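Local coordinates for protein lovastatin nonaketide synthase mokA (Monascus pilosus, PDB 6AD3) that catalyses, as an iterative type I polyketide synthase, the nine-step assembly of the nonaketide of monacolin K (lovastatin), this piece being its C-terminal condensation domain, at residues 70-75 / 148-153; 278-283 / 337-342; 332-337 / 501-506. The protein carries 1 engineered substitution. All blocks are in the same frame, centred on the assembly; numbering follows the deposited sequence.

Contact 1: 70-75 / 148-153; sequences NSVLAL and IVFGRT
Val-149 O receives Leu-73 N at 2.7 Å and, weakly, Ala-74 N at 3.5 Å, the signature of a classic beta bulge: two consecutive residues of strand 72-75 face one residue of the antiparallel strand 148-150. The stronger N-H comes in almost head-on to the carbonyl, with a C=O...N angle of 163°. Before the bulge Val-72 pairs with Phe-150, and past it Leu-75 with Ile-148, both as non-hydrogen-bonded pairs; Val-149 N bonds Ala-74 O at 2.9 Å in the hydrogen-bonded pair of Ala-74 and Val-149. Where strand 148-150 gives way to loop, Gly-151 N reaches Ser-71 O from above the carbonyl plane.

Val-72, Leu-75, Ile-148 and Phe-150 share one face of the sheet. Ile-148 CG2 rests over one face of the Phe-150 ring near its rim and is 3.9 Å from Val-72 CG2, while CG1 of the same isoleucine meets Leu-75 CD2. Because Leu-73 has its CG beside the backbone N (chi1 -57°), the isobutyl group lies over Gly-151, with CG 3.6 Å from the glycine CA.

Farther out, strand 131-135 flanks strand 145-150 on its other side: Ile-148 pairs through its backbone with Gly-132, and Phe-150 with Arg-130, whose NH2 also binds Phe-150 O. This small three-stranded sheet has strand 72-77 at an outer edge, where exposed Asn-70 lays its amide within 20° of parallel to the Arg-152 guanidinium and sets OD1 3.4 Å from Arg-152 CD.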
loop_
_atom_site.group_PDB
_atom_site.type_symbol
_atom_site.label_atom_id
_atom_site.label_comp_id
_atom_site.label_asym_id
_atom_site.label_seq_id
_atom_site.Cartn_x
_atom_site.Cartn_y
_atom_site.Cartn_z
ATOM N N ASN A 70 -22.639 -24.594 1.412
ATOM C CA ASN A 70 -23.665 -23.530 1.162
ATOM C C ASN A 70 -23.636 -23.022 -0.273
ATOM O O ASN A 70 -22.921 -23.553 -1.121
ATOM C CB ASN A 70 -23.474 -22.351 2.123
ATOM C CG ASN A 70 -24.606 -22.229 3.112
ATOM O OD1 ASN A 70 -25.488 -21.382 2.972
ATOM N ND2 ASN A 70 -24.616 -23.110 4.091
ATOM N N SER A 71 -24.429 -21.998 -0.540
ATOM C CA SER A 71 -24.785 -21.665 -1.896
ATOM C C SER A 71 -23.666 -20.886 -2.574
ATOM O O SER A 71 -22.916 -20.155 -1.917
ATOM C CB SER A 71 -26.089 -20.865 -1.916
ATOM O OG SER A 71 -25.977 -19.693 -1.130
ATOM N N VAL A 72 -23.515 -21.096 -3.879
ATOM C CA VAL A 72 -22.758 -20.191 -4.718
ATOM C C VAL A 72 -23.709 -19.245 -5.424
ATOM O O VAL A 72 -24.649 -19.673 -6.116
ATOM C CB VAL A 72 -21.943 -20.969 -5.776
ATOM C CG1 VAL A 72 -21.345 -20.033 -6.787
ATOM C CG2 VAL A 72 -20.847 -21.777 -5.105
ATOM N N LEU A 73 -23.520 -17.961 -5.210
ATOM C CA LEU A 73 -24.382 -16.965 -5.829
ATOM C C LEU A 73 -23.958 -16.645 -7.267
ATOM O O LEU A 73 -24.795 -16.481 -8.152
ATOM C CB LEU A 73 -24.396 -15.684 -4.979
ATOM C CG LEU A 73 -24.830 -15.868 -3.516
ATOM C CD1 LEU A 73 -25.007 -14.498 -2.836
ATOM C CD2 LEU A 73 -26.102 -16.704 -3.417
ATOM N N ALA A 74 -22.663 -16.489 -7.497
ATOM C CA ALA A 74 -22.208 -16.056 -8.796
ATOM C C ALA A 74 -20.727 -16.330 -8.947
ATOM O O ALA A 74 -20.046 -16.624 -7.960
ATOM C CB ALA A 74 -22.485 -14.563 -8.976
ATOM N N LEU A 75 -20.286 -16.315 -10.204
ATOM C CA LEU A 75 -18.900 -16.424 -10.580
ATOM C C LEU A 75 -18.509 -15.154 -11.342
ATOM O O LEU A 75 -19.307 -14.637 -12.129
ATOM C CB LEU A 75 -18.725 -17.621 -11.496
ATOM C CG LEU A 75 -19.285 -18.949 -10.978
ATOM C CD1 LEU A 75 -19.147 -19.994 -12.054
ATOM C CD2 LEU A 75 -18.551 -19.380 -9.717
ATOM N N ILE A 148 -15.461 -16.829 -6.743
ATOM C CA ILE A 148 -16.682 -17.498 -6.432
ATOM C C ILE A 148 -17.356 -16.798 -5.282
ATOM O O ILE A 148 -16.802 -16.730 -4.185
ATOM C CB ILE A 148 -16.396 -18.922 -5.961
ATOM C CG1 ILE A 148 -15.610 -19.664 -7.004
ATOM C CG2 ILE A 148 -17.689 -19.628 -5.605
ATOM C CD1 ILE A 148 -14.836 -20.855 -6.429
ATOM N N VAL A 149 -18.536 -16.248 -5.521
ATOM C CA VAL A 149 -19.232 -15.509 -4.464
ATOM C C VAL A 149 -20.200 -16.438 -3.790
ATOM O O VAL A 149 -21.089 -16.966 -4.431
ATOM C CB VAL A 149 -19.976 -14.277 -5.014
ATOM C CG1 VAL A 149 -20.752 -13.585 -3.903
ATOM C CG2 VAL A 149 -18.989 -13.312 -5.651
ATOM N N PHE A 150 -19.981 -16.688 -2.510
ATOM C CA PHE A 150 -20.806 -17.584 -1.745
ATOM C C PHE A 150 -21.951 -16.820 -1.109
ATOM O O PHE A 150 -21.829 -15.622 -0.799
ATOM C CB PHE A 150 -19.988 -18.261 -0.648
ATOM C CG PHE A 150 -18.884 -19.128 -1.163
ATOM C CD1 PHE A 150 -19.157 -20.416 -1.621
ATOM C CD2 PHE A 150 -17.572 -18.722 -1.086
ATOM C CE1 PHE A 150 -18.134 -21.234 -2.089
ATOM C CE2 PHE A 150 -16.533 -19.573 -1.482
ATOM C CZ PHE A 150 -16.819 -20.813 -2.013
ATOM N N GLY A 151 -23.033 -17.526 -0.818
ATOM C CA GLY A 151 -24.174 -16.906 -0.135
ATOM C C GLY A 151 -23.818 -16.500 1.289
ATOM O O GLY A 151 -24.326 -15.490 1.819
ATOM N N ARG A 152 -22.902 -17.241 1.909
ATOM C CA ARG A 152 -22.519 -16.952 3.283
ATOM C C ARG A 152 -21.002 -16.931 3.425
ATOM O O ARG A 152 -20.302 -17.691 2.765
ATOM C CB ARG A 152 -23.133 -17.977 4.235
ATOM C CG ARG A 152 -24.657 -17.832 4.371
ATOM C CD ARG A 152 -25.297 -18.873 5.298
ATOM N NE ARG A 152 -24.330 -19.622 6.113
ATOM C CZ ARG A 152 -24.520 -19.960 7.391
ATOM N NH1 ARG A 152 -25.619 -19.579 8.036
ATOM N NH2 ARG A 152 -23.598 -20.667 8.034
ATOM N N THR A 153 -20.491 -16.116 4.352
ATOM C CA THR A 153 -19.039 -16.029 4.505
ATOM C C THR A 153 -18.435 -17.342 4.995
ATOM O O THR A 153 -19.030 -18.058 5.834
ATOM C CB THR A 153 -18.628 -14.862 5.474
ATOM O OG1 THR A 153 -17.196 -14.651 5.415
ATOM C CG2 THR A 153 -19.033 -15.163 6.879
#

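Contact 2: 278-283 / 337-342; sequences PRMLLG and VLLARL
Met-280, in the loop between helix 256-266 and strand 301-307, packs against the C-terminal part of helix 327-343, a plain case of a connecting loop anchored on a helix end. Its CB starts the contact 3.9 Å from Leu-342 CB, and CG stays beside that same carbon. SD then reaches back toward the preceding turn, lying 3.8 Å from Leu-339 CD2 and 4.0 Å from Leu-342 CD1, so that the sulfur spans two leucines one turn apart. At the terminal bond the chain bends (chi3 -74°), turning the methyl CE out of the line of CB, CG and SD. Phe-499 of helix 495-512 also touches this methionine, and Tyr-491 OH is hydrogen-bonded to its backbone N.

Leu-342 meets three successive loop residues. Its CD1 abuts Leu-282 CD1 at 3.5 Å, the two side chains crossing at about a right angle, while CD2 lies against the backbone oxygen of Leu-281. Leu-342 O accepts Leu-281 N at 3.1 Å, a nearly straight bond at hydrogen (165°) whose donor is tilted 32° from the carbonyl plane. Met-280 CA makes a longer CH...O approach to the same oxygen, and Leu-281 CG packs near it.

The chemistry is therefore divided: between the two segments a single backbone hydrogen bond, using a carbonyl from a region where the helix's own i to i+4 bonding runs out, is joined by apolar contacts of methionine and leucine side chains, with Tyr-491 as a further polar tie of the loop.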
loop_
_atom_site.group_PDB
_atom_site.type_symbol
_atom_site.label_atom_id
_atom_site.label_comp_id
_atom_site.label_asym_id
_atom_site.label_seq_id
_atom_site.Cartn_x
_atom_site.Cartn_y
_atom_site.Cartn_z
ATOM N N PRO A 278 19.873 3.471 -9.421
ATOM C CA PRO A 278 21.146 2.999 -8.856
ATOM C C PRO A 278 21.063 2.628 -7.400
ATOM O O PRO A 278 20.093 2.972 -6.700
ATOM C CB PRO A 278 22.085 4.204 -9.060
ATOM C CG PRO A 278 21.519 4.876 -10.268
ATOM C CD PRO A 278 20.026 4.797 -10.047
ATOM N N ARG A 279 22.083 1.934 -6.909
ATOM C CA ARG A 279 22.230 1.775 -5.467
ATOM C C ARG A 279 22.436 3.135 -4.820
ATOM O O ARG A 279 23.139 3.985 -5.347
ATOM C CB ARG A 279 23.414 0.831 -5.139
ATOM C CG ARG A 279 23.488 0.471 -3.656
ATOM C CD ARG A 279 24.510 -0.647 -3.387
ATOM N NE ARG A 279 25.834 -0.300 -3.884
ATOM C CZ ARG A 279 26.704 0.497 -3.250
ATOM N NH1 ARG A 279 26.370 1.094 -2.108
ATOM N NH2 ARG A 279 27.912 0.721 -3.772
ATOM N N MET A 280 21.764 3.367 -3.704
ATOM C CA MET A 280 21.957 4.608 -2.936
ATOM C C MET A 280 23.185 4.503 -2.053
ATOM O O MET A 280 23.416 3.481 -1.429
ATOM C CB MET A 280 20.743 4.905 -2.058
ATOM C CG MET A 280 19.454 5.136 -2.829
ATOM S SD MET A 280 18.093 5.415 -1.682
ATOM C CE MET A 280 17.818 3.739 -1.069
ATOM N N LEU A 281 23.946 5.586 -1.968
ATOM C CA LEU A 281 25.120 5.611 -1.118
ATOM C C LEU A 281 24.774 6.175 0.260
ATOM O O LEU A 281 24.491 7.360 0.416
ATOM C CB LEU A 281 26.233 6.406 -1.795
ATOM C CG LEU A 281 26.460 6.038 -3.281
ATOM C CD1 LEU A 281 27.597 6.864 -3.878
ATOM C CD2 LEU A 281 26.717 4.547 -3.479
ATOM N N LEU A 282 24.600 5.268 1.203
ATOM C CA LEU A 282 24.030 5.598 2.487
ATOM C C LEU A 282 25.040 5.845 3.600
ATOM O O LEU A 282 24.923 6.814 4.336
ATOM C CB LEU A 282 23.010 4.539 2.893
ATOM C CG LEU A 282 21.526 4.798 2.652
ATOM C CD1 LEU A 282 21.169 6.192 2.213
ATOM C CD2 LEU A 282 20.869 3.758 1.786
ATOM N N GLY A 283 26.071 5.029 3.710
ATOM C CA GLY A 283 26.198 3.703 3.156
ATOM C C GLY A 283 26.518 2.918 4.415
ATOM O O GLY A 283 26.299 3.448 5.507
ATOM N N VAL A 337 14.095 14.418 -4.458
ATOM C CA VAL A 337 15.400 15.087 -4.339
ATOM C C VAL A 337 16.434 14.246 -3.593
ATOM O O VAL A 337 17.553 14.096 -4.045
ATOM C CB VAL A 337 15.272 16.443 -3.644
ATOM C CG1 VAL A 337 16.641 17.030 -3.343
ATOM C CG2 VAL A 337 14.434 17.387 -4.509
ATOM N N LEU A 338 16.020 13.561 -2.528
ATOM C CA LEU A 338 16.929 12.745 -1.791
ATOM C C LEU A 338 17.374 11.533 -2.616
ATOM O O LEU A 338 18.551 11.163 -2.625
ATOM C CB LEU A 338 16.284 12.305 -0.480
ATOM C CG LEU A 338 17.170 11.439 0.396
ATOM C CD1 LEU A 338 18.519 12.101 0.663
ATOM C CD2 LEU A 338 16.455 11.139 1.701
ATOM N N LEU A 339 16.438 10.918 -3.335
ATOM C CA LEU A 339 16.777 9.788 -4.164
ATOM C C LEU A 339 17.784 10.206 -5.227
ATOM O O LEU A 339 18.731 9.466 -5.526
ATOM C CB LEU A 339 15.545 9.196 -4.810
ATOM C CG LEU A 339 14.605 8.448 -3.853
ATOM C CD1 LEU A 339 13.274 8.164 -4.538
ATOM C CD2 LEU A 339 15.218 7.156 -3.407
ATOM N N ALA A 340 17.547 11.354 -5.851
ATOM C CA ALA A 340 18.480 11.838 -6.869
ATOM C C ALA A 340 19.860 12.080 -6.240
ATOM O O ALA A 340 20.900 11.746 -6.848
ATOM C CB ALA A 340 17.956 13.113 -7.513
ATOM N N ARG A 341 19.895 12.741 -5.088
ATOM C CA ARG A 341 21.176 12.963 -4.411
ATOM C C ARG A 341 21.917 11.690 -4.141
ATOM O O ARG A 341 23.107 11.618 -4.363
ATOM C CB ARG A 341 21.021 13.711 -3.107
ATOM C CG ARG A 341 20.592 15.141 -3.247
ATOM C CD ARG A 341 20.689 15.866 -1.922
ATOM N NE ARG A 341 20.272 17.248 -2.091
ATOM C CZ ARG A 341 20.249 18.133 -1.110
ATOM N NH1 ARG A 341 20.608 17.757 0.113
ATOM N NH2 ARG A 341 19.928 19.394 -1.359
ATOM N N LEU A 342 21.246 10.704 -3.566
ATOM C CA LEU A 342 21.924 9.513 -3.091
ATOM C C LEU A 342 22.334 8.562 -4.218
ATOM O O LEU A 342 23.226 7.756 -4.038
ATOM C CB LEU A 342 21.047 8.757 -2.086
ATOM C CG LEU A 342 20.741 9.448 -0.772
ATOM C CD1 LEU A 342 19.774 8.579 0.052
ATOM C CD2 LEU A 342 22.037 9.713 -0.016
#

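Contact 3: 332-337 / 501-506; sequences LAAYHV and ESYISI
Helices 332-337 and 501-506 approach with their axes 9.8 Å apart and their N-to-C directions at 123°, and by CA Ala-334 comes nearest Ile-506 and Tyr-335 nearest Tyr-503. Ala-334 CB points toward the other helix and meets both Tyr-503 CE1 and Ile-506 CG2. Tyr-503 has its CG trans to the backbone N (chi1 -178°), which sends the ring edge-on to the opposite helix: CE1 is 3.5 Å from Tyr-335 N, with Ala-334 C also in the plane of the ring, and touches Tyr-335 CB as well at 3.9 Å. Ile-506 covers the other part of the interface by splitting its branches, CG2 4.1 Å from Ala-334 CB and CD1 3.8 Å from Val-337 CG1.

All five touching residues are buried. The two six-residue segments meet by van der Waals packing, and the Tyr-503 hydroxyl adds a polar tie to Tyr-331 O, on helix 327-343 one turn before Tyr-335. Strand 468-473 packs against both tyrosines through Leu-470, while helix 386-401 packs on helix 327-343 through Leu-332, Ala-333 and Val-337.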
loop_
_atom_site.group_PDB
_atom_site.type_symbol
_atom_site.label_atom_id
_atom_site.label_comp_id
_atom_site.label_asym_id
_atom_site.label_seq_id
_atom_site.Cartn_x
_atom_site.Cartn_y
_atom_site.Cartn_z
ATOM N N LEU A 332 6.676 14.275 -1.462
ATOM C CA LEU A 332 7.060 13.529 -2.669
ATOM C C LEU A 332 8.250 14.220 -3.342
ATOM O O LEU A 332 9.229 13.589 -3.702
ATOM C CB LEU A 332 5.881 13.467 -3.628
ATOM C CG LEU A 332 6.250 12.926 -5.026
ATOM C CD1 LEU A 332 6.769 11.504 -4.960
ATOM C CD2 LEU A 332 5.048 13.001 -5.934
ATOM N N ALA A 333 8.173 15.540 -3.448
ATOM C CA ALA A 333 9.246 16.290 -4.039
ATOM C C ALA A 333 10.552 16.122 -3.275
ATOM O O ALA A 333 11.591 15.977 -3.878
ATOM C CB ALA A 333 8.864 17.786 -4.169
ATOM N N ALA A 334 10.487 16.158 -1.944
ATOM C CA ALA A 334 11.641 16.013 -1.126
ATOM C C ALA A 334 12.218 14.577 -1.226
ATOM O O ALA A 334 13.433 14.374 -1.246
ATOM C CB ALA A 334 11.294 16.383 0.310
ATOM N N TYR A 335 11.337 13.595 -1.340
ATOM C CA TYR A 335 11.744 12.204 -1.522
ATOM C C TYR A 335 12.494 12.050 -2.835
ATOM O O TYR A 335 13.571 11.437 -2.876
ATOM C CB TYR A 335 10.506 11.315 -1.488
ATOM C CG TYR A 335 10.727 9.855 -1.740
ATOM C CD1 TYR A 335 11.508 9.110 -0.902
ATOM C CD2 TYR A 335 9.871 9.176 -2.577
ATOM C CE1 TYR A 335 11.551 7.722 -1.019
ATOM C CE2 TYR A 335 9.908 7.795 -2.696
ATOM C CZ TYR A 335 10.770 7.084 -1.935
ATOM O OH TYR A 335 10.791 5.689 -2.047
ATOM N N HIS A 336 11.948 12.634 -3.904
ATOM C CA HIS A 336 12.612 12.614 -5.188
ATOM C C HIS A 336 13.996 13.241 -5.102
ATOM O O HIS A 336 14.973 12.677 -5.620
ATOM C CB HIS A 336 11.779 13.345 -6.237
ATOM C CG HIS A 336 12.529 13.631 -7.488
ATOM N ND1 HIS A 336 13.099 14.865 -7.742
ATOM C CD2 HIS A 336 12.980 12.800 -8.454
ATOM C CE1 HIS A 336 13.827 14.791 -8.841
ATOM N NE2 HIS A 336 13.779 13.548 -9.293
ATOM N N VAL A 337 14.095 14.418 -4.458
ATOM C CA VAL A 337 15.400 15.087 -4.339
ATOM C C VAL A 337 16.434 14.246 -3.593
ATOM O O VAL A 337 17.553 14.096 -4.045
ATOM C CB VAL A 337 15.272 16.443 -3.644
ATOM C CG1 VAL A 337 16.641 17.030 -3.343
ATOM C CG2 VAL A 337 14.434 17.387 -4.509
ATOM N N GLU A 501 16.744 9.318 8.372
ATOM C CA GLU A 501 17.366 10.466 9.011
ATOM C C GLU A 501 17.682 11.533 7.977
ATOM O O GLU A 501 17.524 12.716 8.241
ATOM C CB GLU A 501 18.637 10.055 9.758
ATOM C CG GLU A 501 18.337 9.311 11.064
ATOM C CD GLU A 501 19.578 8.783 11.771
ATOM O OE1 GLU A 501 19.412 8.325 12.929
ATOM O OE2 GLU A 501 20.663 8.615 11.122
ATOM N N SER A 502 18.261 11.119 6.852
ATOM C CA SER A 502 18.562 12.062 5.752
ATOM C C SER A 502 17.320 12.727 5.175
ATOM O O SER A 502 17.324 13.910 4.835
ATOM C CB SER A 502 19.361 11.376 4.645
ATOM O OG SER A 502 20.660 11.079 5.112
ATOM N N TYR A 503 16.225 11.971 5.123
ATOM C CA TYR A 503 14.973 12.481 4.617
ATOM C C TYR A 503 14.380 13.509 5.574
ATOM O O TYR A 503 13.962 14.600 5.155
ATOM C CB TYR A 503 14.012 11.309 4.382
ATOM C CG TYR A 503 12.679 11.725 3.801
ATOM C CD1 TYR A 503 12.600 12.369 2.563
ATOM C CD2 TYR A 503 11.506 11.453 4.471
ATOM C CE1 TYR A 503 11.383 12.762 2.028
ATOM C CE2 TYR A 503 10.277 11.877 3.964
ATOM C CZ TYR A 503 10.225 12.503 2.726
ATOM O OH TYR A 503 9.014 12.936 2.232
ATOM N N ILE A 504 14.402 13.210 6.858
ATOM C CA ILE A 504 13.905 14.156 7.849
ATOM C C ILE A 504 14.734 15.442 7.822
ATOM O O ILE A 504 14.187 16.586 7.835
ATOM C CB ILE A 504 13.889 13.533 9.257
ATOM C CG1 ILE A 504 12.774 12.479 9.314
ATOM C CG2 ILE A 504 13.675 14.598 10.334
ATOM C CD1 ILE A 504 12.835 11.594 10.535
ATOM N N SER A 505 16.045 15.280 7.716
ATOM C CA SER A 505 16.928 16.451 7.549
ATOM C C SER A 505 16.570 17.307 6.338
ATOM O O SER A 505 16.511 18.558 6.415
ATOM C CB SER A 505 18.412 16.013 7.524
ATOM O OG SER A 505 18.800 15.498 8.803
ATOM N N ILE A 506 16.312 16.669 5.220
ATOM C CA ILE A 506 16.033 17.388 3.992
ATOM C C ILE A 506 14.665 18.071 4.050
ATOM O O ILE A 506 14.515 19.194 3.574
ATOM C CB ILE A 506 16.216 16.467 2.721
ATOM C CG1 ILE A 506 17.019 17.206 1.653
ATOM C CG2 ILE A 506 14.904 15.980 2.174
ATOM C CD1 ILE A 506 17.163 16.458 0.327
#

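How the contacts relate
From the N terminus, contact 1 comes first: it joins the opening strand to strand 145-150, closing a loop of 72 residues before either of the others begins. Contact 2 then ties the 278-283 loop to helix 327-343, bridging 53 residues. Contact 3 starts on that helix at 332-337 and ties it to the C-terminal helix 495-512 across 163 residues, so its segments alternate with those of contact 2 and the two cross, sharing Val-337. Their centres lie 11 Å apart, and Leu-338 CD2 packs 3.5 Å from Tyr-503 N. Contact 1 sits on the other side of the chain's centre, about 50 Å from contact 2 between centres.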